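PDB 6DRS: dihydrofolate reductase, putative from Aspergillus flavus, which probably catalyses the NADPH-dependent reduction of dihydrofolate to tetrahydrofolate, and is held here with NADP and an antifolate inhibitor. Local coordinates for residues W34-K38 with A39-F43; E140-E143 with E144-G148; A216-V219 with T220-V223. One frame throughout, in Å; residues are numbered along the deposited sequence.

How the contacts relate
Each of the three contacts joins neighbouring turns of one continuous stretch, so none closes a long loop; they follow one another along the chain and neither nest nor cross. Contact 1, residues 34-43, comes first, where the loop after strand 22-27 enters helix 38-49 beside the inhibitor. Contact 2, residues 140-148, forms the end of helix 135-146 against strands 81-85 and 128-132, on the opposite side of the chain's centre, with about 30 Å between the two contact centres. Contact 3, residues 216-223, is a short helix between strands 211-213 and 232-234. It approaches contact 1 to about 4 Å between nearest atoms, and both pack on strand 174-183.

Contact 1. Residues W34-K38 with A39-F43; sequences WPRIK and ADMSF. With H8A (3-{[(3R)-7,9-diamino-3-methyl-2,3-dihydrofuro[2,3-f]quinazolin-4-yl]oxy}benzonitrile), chain G.
Met41 turns back over the first turn of its helix and lies beside Arg36 and Ile37. Its CB is 4.0 Å from Arg36 NH2, obliquely placed to the guanidinium, and its CG passes 3.3 Å from Ile37 O. A turn about the CB-CG bond (chi2 -63°) then carries SD to the inhibitor, where it lies 3.4 Å from C14 of the aryl ether; CE, at the tip, reaches C15 of the same ring. Met41 N bonds to O of the N-cap residue Ile37, and Ser42 N to Lys38 O. Next to Met41, Asp40 OD1 accepts from the inhibitor amino group N13 at 2.6 Å and is also bonded to Thr179 OG1. The other oxygen, OD2, lies 2.7 Å from inhibitor nitrogen N11 and accepts a hydrogen bond from a water 2.7 Å away, which in turn accepts from Trp34 NE1 in the plane of the indole. An acidic residue meeting the diamino-heterocycle of an antifolate is a hallmark of the dihydrofolate reductase pocket. The start of helix 38-49 and its N-cap residue lie against the central sheet: Ile37 on Val237 and Val181, Ala39 on Ile239 of strand 237-246, and Asp40 on Ala12 of strand 7-17.

Contact 2. Residues E140-E143 with E144-G148; sequences EDVE and EKFKG
The phenyl ring of Phe146 has Val142 O at its edge, in the ring plane, with CD2 3.9 Å from that oxygen. Over one face lies CG of the preceding residue, Lys145, displaced toward the rim. Val142 CG1 comes no nearer to the ring than 4.5 Å at CD2, a loose apolar contact, and both side chains turn to the sheet: Val142 packs on Ile81, Val83 and Ile130, Phe146 on Ile81 and Asp128. Val142 O also accepts from Phe146 N at 2.9 Å, so the oxygen beside the ring edge is the one that holds the ring's own backbone.

These residues form the C-terminal end of helix 135-146, which lies against the parallel strands 81-85 and 128-132 of the alpha/beta dihydrofolate reductase fold. Glu144 N bonds to Glu140 O and Lys145 N to Asp141 O, the i to i+4 pattern that the Phe146 N bond continues. Glu143 O closes the last turn by accepting from Lys147 N at 2.9 Å, and receives a second, weak bond from Phe146 N. Lys147 then leaves the helix with a positive phi of 58°.

On the outer side, Lys147 turns about its CB-CG bond and sends NZ back to Glu144 OE2, at 3.3 Å, meeting it nearly along the C-O axis in a salt bridge. Its CD passes Glu143 O on the way. The charged ends of Lys145 and Glu143 lead to other parts of the chain: Lys145 runs out fully extended to a salt bridge with Asp128, while Glu143 OE2 pairs with Arg172. Asp141 OD2 is hydrogen-bonded to Ser132 OG.

Contact 3. Residues A216-V219 with T220-V223; sequences AEEV and TEWV
A chi1 of -67° sets Thr220 OG1 beside its own backbone N, and from there the hydroxyl reaches back one turn to Ala216 O at 2.8 Å. Thr220 N bonds to the same oxygen, so two donors from one residue hold it; the hydroxyl comes from above the carbonyl plane. Thr220 OG1 also bonds to Val227 N beyond the helix. Trp222 adopts a similar first torsion (-61°), and with chi2 close to zero its indole leans over the preceding turn. Glu218 O then lies 3.2 Å above one ring face, toward the rim near CD1, while accepting from Trp222 N. Arg175 makes a cation-pi contact with the indole.

On the outer side, Glu221 crosses Glu217 at an angle, its CG 3.2 Å from Glu217 O. The two carboxylates are turned 50° apart, with their OE2 atoms 4.2 Å from each other, and the nearness of two like charges would tend to raise one pKa. Glu221 OE1 accepts from a water at 2.6 Å. Glu218 OE1 is hydrogen-bonded to Ser215 OG, and OE2 forms a salt bridge with Arg212.

Val219 CG1 and Val223 CG1 meet at 4.3 Å on the inner side. Val219 packs on Val214 and Val227. Short helix 216-223 is amphipathic, with its buried valines inward and its glutamates outward, and Trp222 and Val223 both rest on Val177 of strand 174-183 in the reductase sheet.

Contact 1. Residues W34-K38 with A39-F43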
loop_
_atom_site.group_PDB
_atom_site.type_symbol
_atom_site.label_atom_id
_atom_site.label_comp_id
_atom_site.label_asym_id
_atom_site.label_seq_id
_atom_site.Cartn_x
_atom_site.Cartn_y
_atom_site.Cartn_z
ATOM N N TRP A 34 -13.305 -7.051 -3.390
ATOM C CA TRP A 34 -13.428 -8.497 -3.169
ATOM C C TRP A 34 -13.553 -8.790 -1.679
ATOM O O TRP A 34 -13.115 -8.007 -0.855
ATOM C CB TRP A 34 -12.202 -9.248 -3.705
ATOM C CG TRP A 34 -10.915 -8.547 -3.387
ATOM C CD1 TRP A 34 -10.257 -8.521 -2.187
ATOM C CD2 TRP A 34 -10.172 -7.696 -4.273
ATOM N NE1 TRP A 34 -9.149 -7.724 -2.273
ATOM C CE2 TRP A 34 -9.068 -7.209 -3.542
ATOM C CE3 TRP A 34 -10.316 -7.311 -5.613
ATOM C CZ2 TRP A 34 -8.119 -6.370 -4.125
ATOM C CZ3 TRP A 34 -9.382 -6.479 -6.187
ATOM C CH2 TRP A 34 -8.303 -6.001 -5.437
ATOM N N PRO A 35 -14.066 -9.974 -1.345
ATOM C CA PRO A 35 -14.005 -10.398 0.040
ATOM C C PRO A 35 -12.532 -10.395 0.484
ATOM O O PRO A 35 -11.644 -10.432 -0.362
ATOM C CB PRO A 35 -14.524 -11.839 -0.010
ATOM C CG PRO A 35 -15.402 -11.869 -1.236
ATOM C CD PRO A 35 -14.654 -11.001 -2.217
ATOM N N ARG A 36 -12.296 -10.397 1.791
ATOM C CA ARG A 36 -10.974 -10.278 2.380
ATOM C C ARG A 36 -10.042 -11.389 1.868
ATOM O O ARG A 36 -10.300 -12.574 2.037
ATOM C CB ARG A 36 -11.127 -10.338 3.903
ATOM C CG ARG A 36 -9.823 -10.395 4.686
ATOM C CD ARG A 36 -10.019 -10.118 6.169
ATOM N NE ARG A 36 -8.738 -9.830 6.806
ATOM C CZ ARG A 36 -7.926 -10.748 7.329
ATOM N NH1 ARG A 36 -8.379 -11.968 7.579
ATOM N NH2 ARG A 36 -6.664 -10.439 7.588
ATOM N N ILE A 37 -8.918 -10.992 1.281
ATOM C CA ILE A 37 -7.893 -11.973 0.943
ATOM C C ILE A 37 -6.790 -11.940 2.013
ATOM O O ILE A 37 -5.922 -11.056 1.977
ATOM C CB ILE A 37 -7.363 -11.701 -0.480
ATOM C CG1 ILE A 37 -8.524 -11.525 -1.464
ATOM C CG2 ILE A 37 -6.402 -12.796 -0.915
ATOM C CD1 ILE A 37 -8.155 -11.111 -2.875
ATOM N N LYS A 38 -6.763 -12.925 2.911
ATOM C CA LYS A 38 -5.770 -12.951 4.021
ATOM C C LYS A 38 -4.327 -12.879 3.497
ATOM O O LYS A 38 -3.521 -12.152 4.067
ATOM C CB LYS A 38 -5.882 -14.195 4.907
ATOM C CG LYS A 38 -6.800 -14.075 6.119
ATOM C CD LYS A 38 -8.199 -14.655 5.884
ATOM C CE LYS A 38 -8.972 -14.942 7.158
ATOM N NZ LYS A 38 -9.790 -16.174 7.021
ATOM N N ALA A 39 -4.002 -13.610 2.433
ATOM C CA ALA A 39 -2.622 -13.616 1.932
ATOM C C ALA A 39 -2.229 -12.228 1.384
ATOM O O ALA A 39 -1.089 -11.789 1.572
ATOM C CB ALA A 39 -2.432 -14.706 0.907
ATOM N N ASP A 40 -3.141 -11.514 0.730
ATOM C CA ASP A 40 -2.781 -10.176 0.233
ATOM C C ASP A 40 -2.591 -9.185 1.397
ATOM O O ASP A 40 -1.653 -8.392 1.378
ATOM C CB ASP A 40 -3.769 -9.624 -0.791
ATOM C CG ASP A 40 -3.357 -8.218 -1.216
ATOM O OD1 ASP A 40 -2.249 -8.062 -1.763
ATOM O OD2 ASP A 40 -4.118 -7.271 -0.935
ATOM N N MET A 41 -3.486 -9.233 2.379
ATOM C CA MET A 41 -3.476 -8.409 3.591
ATOM C C MET A 41 -2.165 -8.588 4.364
ATOM O O MET A 41 -1.563 -7.607 4.797
ATOM C CB MET A 41 -4.575 -8.860 4.555
ATOM C CG MET A 41 -5.950 -8.543 4.084
ATOM S SD MET A 41 -6.202 -6.771 3.935
ATOM C CE MET A 41 -8.002 -6.777 3.895
ATOM N N SER A 42 -1.788 -9.844 4.611
ATOM C CA SER A 42 -0.602 -10.078 5.400
ATOM C C SER A 42 0.651 -9.662 4.604
ATOM O O SER A 42 1.622 -9.098 5.166
ATOM C CB SER A 42 -0.565 -11.500 5.934
ATOM O OG SER A 42 -0.347 -12.430 4.885
ATOM N N PHE A 43 0.613 -9.892 3.293
ATOM C CA PHE A 43 1.684 -9.496 2.417
ATOM C C PHE A 43 1.821 -7.972 2.445
ATOM O O PHE A 43 2.931 -7.430 2.556
ATOM C CB PHE A 43 1.491 -10.036 0.992
ATOM C CG PHE A 43 2.464 -9.476 -0.027
ATOM C CD1 PHE A 43 3.713 -10.062 -0.228
ATOM C CD2 PHE A 43 2.131 -8.377 -0.814
ATOM C CE1 PHE A 43 4.593 -9.566 -1.184
ATOM C CE2 PHE A 43 3.014 -7.868 -1.755
ATOM C CZ PHE A 43 4.251 -8.457 -1.938
HETATM C C2 H8A G . -5.387 -3.112 1.838
HETATM C C3 H8A G . -4.748 -4.134 1.128
HETATM C C4 H8A G . -3.796 -3.810 0.139
HETATM C C5 H8A G . -3.496 -2.464 -0.167
HETATM C C6 H8A G . -4.153 -1.465 0.589
HETATM C C7 H8A G . -5.079 -1.798 1.539
HETATM C C8 H8A G . -2.547 -2.192 -1.127
HETATM O O1 H8A G . -6.303 -3.399 2.805
HETATM C C10 H8A G . -2.226 -4.475 -1.500
HETATM C C14 H8A G . -6.041 -3.341 4.163
HETATM C C15 H8A G . -7.132 -3.255 5.055
HETATM C C16 H8A G . -6.896 -3.198 6.439
HETATM C C17 H8A G . -5.574 -3.229 6.921
HETATM C C18 H8A G . -4.460 -3.318 6.062
HETATM N N9 H8A G . -1.938 -3.200 -1.791
HETATM N N11 H8A G . -3.161 -4.782 -0.574
HETATM N N12 H8A G . -2.196 -0.805 -1.412
HETATM N N13 H8A G . -1.588 -5.598 -2.195
HETATM C C19 H8A G . -4.722 -3.368 4.676
HETATM C C20 H8A G . -3.208 -3.339 6.548
HETATM N N21 H8A G . -2.096 -3.304 6.994
HETATM C C22 H8A G . -5.647 -0.608 2.162
HETATM C C23 H8A G . -5.064 0.495 1.275
HETATM O O24 H8A G . -4.011 -0.101 0.496
HETATM C C25 H8A G . -4.957 -0.393 3.492
HETATM O O HOH W 1 -6.722 -7.461 -0.351
#

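Contact 2. Residues E140-E143 with E144-G148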
loop_
_atom_site.group_PDB
_atom_site.type_symbol
_atom_site.label_atom_id
_atom_site.label_comp_id
_atom_site.label_asym_id
_atom_site.label_seq_id
_atom_site.Cartn_x
_atom_site.Cartn_y
_atom_site.Cartn_z
ATOM N N GLU A 140 8.003 15.677 1.160
ATOM C CA GLU A 140 8.796 16.670 1.877
ATOM C C GLU A 140 8.605 16.530 3.397
ATOM O O GLU A 140 9.588 16.422 4.151
ATOM C CB GLU A 140 8.338 18.062 1.460
ATOM C CG GLU A 140 9.383 18.854 0.719
ATOM C CD GLU A 140 8.679 19.922 -0.091
ATOM O OE1 GLU A 140 7.749 20.544 0.458
ATOM O OE2 GLU A 140 9.033 20.103 -1.269
ATOM N N ASP A 141 7.344 16.552 3.832
ATOM C CA ASP A 141 6.976 16.508 5.219
ATOM C C ASP A 141 7.596 15.291 5.908
ATOM O O ASP A 141 8.134 15.463 7.002
ATOM C CB ASP A 141 5.459 16.479 5.413
ATOM C CG ASP A 141 4.756 17.790 5.109
ATOM O OD1 ASP A 141 5.452 18.772 4.799
ATOM O OD2 ASP A 141 3.512 17.807 5.154
ATOM N N VAL A 142 7.496 14.078 5.334
ATOM C CA VAL A 142 8.093 12.927 6.038
ATOM C C VAL A 142 9.623 13.047 6.072
ATOM O O VAL A 142 10.210 12.686 7.086
ATOM C CB VAL A 142 7.700 11.524 5.538
ATOM C CG1 VAL A 142 6.541 10.944 6.302
ATOM C CG2 VAL A 142 7.584 11.367 4.028
ATOM N N GLU A 143 10.245 13.494 4.980
ATOM C CA GLU A 143 11.706 13.669 4.947
ATOM C C GLU A 143 12.118 14.613 6.087
ATOM O O GLU A 143 12.958 14.260 6.910
ATOM C CB GLU A 143 12.175 14.190 3.586
ATOM C CG GLU A 143 12.447 13.096 2.563
ATOM C CD GLU A 143 12.068 13.422 1.119
ATOM O OE1 GLU A 143 11.738 14.600 0.835
ATOM O OE2 GLU A 143 12.097 12.499 0.269
ATOM N N GLU A 144 11.470 15.775 6.161
ATOM C CA GLU A 144 11.765 16.791 7.173
ATOM C C GLU A 144 11.542 16.245 8.593
ATOM O O GLU A 144 12.372 16.489 9.471
ATOM C CB GLU A 144 10.995 18.082 6.888
ATOM C CG GLU A 144 10.955 19.053 8.060
ATOM C CD GLU A 144 12.167 19.964 8.206
ATOM O OE1 GLU A 144 11.975 21.202 8.240
ATOM O OE2 GLU A 144 13.305 19.439 8.284
ATOM N N LYS A 145 10.462 15.511 8.848
ATOM C CA LYS A 145 10.189 15.105 10.221
ATOM C C LYS A 145 11.106 13.944 10.631
ATOM O O LYS A 145 11.523 13.876 11.782
ATOM C CB LYS A 145 8.709 14.792 10.464
ATOM C CG LYS A 145 8.379 14.396 11.899
ATOM C CD LYS A 145 6.892 14.282 12.269
ATOM C CE LYS A 145 6.709 13.663 13.643
ATOM N NZ LYS A 145 5.302 13.630 14.108
ATOM N N PHE A 146 11.431 13.027 9.728
ATOM C CA PHE A 146 12.000 11.770 10.215
ATOM C C PHE A 146 13.493 11.646 9.904
ATOM O O PHE A 146 14.169 10.898 10.587
ATOM C CB PHE A 146 11.149 10.565 9.818
ATOM C CG PHE A 146 9.906 10.439 10.660
ATOM C CD1 PHE A 146 9.963 9.854 11.921
ATOM C CD2 PHE A 146 8.693 10.952 10.209
ATOM C CE1 PHE A 146 8.828 9.756 12.711
ATOM C CE2 PHE A 146 7.560 10.858 11.005
ATOM C CZ PHE A 146 7.631 10.263 12.247
ATOM N N LYS A 147 13.981 12.365 8.891
ATOM C CA LYS A 147 15.431 12.404 8.548
ATOM C C LYS A 147 15.942 10.987 8.260
ATOM O O LYS A 147 15.417 10.322 7.374
ATOM C CB LYS A 147 16.270 13.088 9.634
ATOM C CG LYS A 147 15.824 14.489 10.014
ATOM C CD LYS A 147 16.150 15.535 8.986
ATOM C CE LYS A 147 15.892 16.927 9.526
ATOM N NZ LYS A 147 16.211 17.943 8.496
ATOM N N GLY A 148 16.971 10.548 8.998
ATOM C CA GLY A 148 17.621 9.244 8.756
ATOM C C GLY A 148 16.893 8.107 9.454
ATOM O O GLY A 148 17.264 6.942 9.291
#

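Contact 3. Residues A216-V219 with T220-V223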
loop_
_atom_site.group_PDB
_atom_site.type_symbol
_atom_site.label_atom_id
_atom_site.label_comp_id
_atom_site.label_asym_id
_atom_site.label_seq_id
_atom_site.Cartn_x
_atom_site.Cartn_y
_atom_site.Cartn_z
ATOM N N ALA A 216 11.059 -12.286 -10.515
ATOM C CA ALA A 216 10.672 -12.593 -9.132
ATOM C C ALA A 216 11.821 -12.223 -8.176
ATOM O O ALA A 216 11.602 -11.658 -7.094
ATOM C CB ALA A 216 10.260 -14.041 -9.015
ATOM N N GLU A 217 13.057 -12.489 -8.592
ATOM C CA GLU A 217 14.198 -12.187 -7.747
ATOM C C GLU A 217 14.265 -10.675 -7.511
ATOM O O GLU A 217 14.645 -10.241 -6.433
ATOM C CB GLU A 217 15.490 -12.744 -8.351
ATOM C CG GLU A 217 16.750 -12.064 -7.832
ATOM C CD GLU A 217 18.052 -12.825 -8.065
ATOM O OE1 GLU A 217 18.359 -13.110 -9.246
ATOM O OE2 GLU A 217 18.757 -13.129 -7.062
ATOM N N GLU A 218 13.903 -9.872 -8.506
ATOM C CA GLU A 218 13.993 -8.441 -8.284
ATOM C C GLU A 218 12.879 -7.956 -7.353
ATOM O O GLU A 218 13.113 -7.057 -6.562
ATOM C CB GLU A 218 13.990 -7.679 -9.604
ATOM C CG GLU A 218 15.292 -7.843 -10.353
ATOM C CD GLU A 218 15.141 -7.492 -11.816
ATOM O OE1 GLU A 218 14.771 -8.386 -12.599
ATOM O OE2 GLU A 218 15.386 -6.328 -12.161
ATOM N N VAL A 219 11.676 -8.545 -7.455
ATOM C CA VAL A 219 10.589 -8.147 -6.577
ATOM C C VAL A 219 10.986 -8.507 -5.150
ATOM O O VAL A 219 10.709 -7.770 -4.207
ATOM C CB VAL A 219 9.235 -8.782 -6.944
ATOM C CG1 VAL A 219 8.159 -8.267 -6.004
ATOM C CG2 VAL A 219 8.851 -8.417 -8.353
ATOM N N THR A 220 11.610 -9.671 -5.036
ATOM C CA THR A 220 11.995 -10.200 -3.755
ATOM C C THR A 220 12.913 -9.186 -3.063
ATOM O O THR A 220 12.727 -8.866 -1.879
ATOM C CB THR A 220 12.700 -11.555 -3.925
ATOM O OG1 THR A 220 11.719 -12.475 -4.419
ATOM C CG2 THR A 220 13.340 -12.032 -2.641
ATOM N N GLU A 221 13.857 -8.643 -3.828
ATOM C CA GLU A 221 14.804 -7.653 -3.279
ATOM C C GLU A 221 14.039 -6.394 -2.835
ATOM O O GLU A 221 14.299 -5.889 -1.740
ATOM C CB GLU A 221 15.856 -7.260 -4.315
ATOM C CG GLU A 221 16.740 -8.415 -4.753
ATOM C CD GLU A 221 17.601 -8.137 -5.973
ATOM O OE1 GLU A 221 17.471 -7.056 -6.577
ATOM O OE2 GLU A 221 18.390 -9.020 -6.334
ATOM N N TRP A 222 13.118 -5.884 -3.667
ATOM C CA TRP A 222 12.323 -4.688 -3.302
ATOM C C TRP A 222 11.621 -4.905 -1.973
ATOM O O TRP A 222 11.559 -4.017 -1.161
ATOM C CB TRP A 222 11.257 -4.367 -4.328
ATOM C CG TRP A 222 11.778 -4.060 -5.688
ATOM C CD1 TRP A 222 13.086 -3.890 -6.048
ATOM C CD2 TRP A 222 10.990 -3.866 -6.876
ATOM N NE1 TRP A 222 13.165 -3.632 -7.389
ATOM C CE2 TRP A 222 11.898 -3.597 -7.925
ATOM C CE3 TRP A 222 9.613 -3.870 -7.152
ATOM C CZ2 TRP A 222 11.474 -3.337 -9.231
ATOM C CZ3 TRP A 222 9.203 -3.628 -8.449
ATOM C CH2 TRP A 222 10.121 -3.379 -9.472
ATOM N N VAL A 223 11.050 -6.068 -1.756
ATOM C CA VAL A 223 10.041 -6.082 -0.710
ATOM C C VAL A 223 10.592 -6.818 0.512
ATOM O O VAL A 223 9.921 -6.837 1.534
ATOM C CB VAL A 223 8.695 -6.665 -1.197
ATOM C CG1 VAL A 223 8.155 -5.910 -2.395
ATOM C CG2 VAL A 223 8.751 -8.168 -1.470
HETATM O O HOH W 2 15.929 -5.207 -7.471
#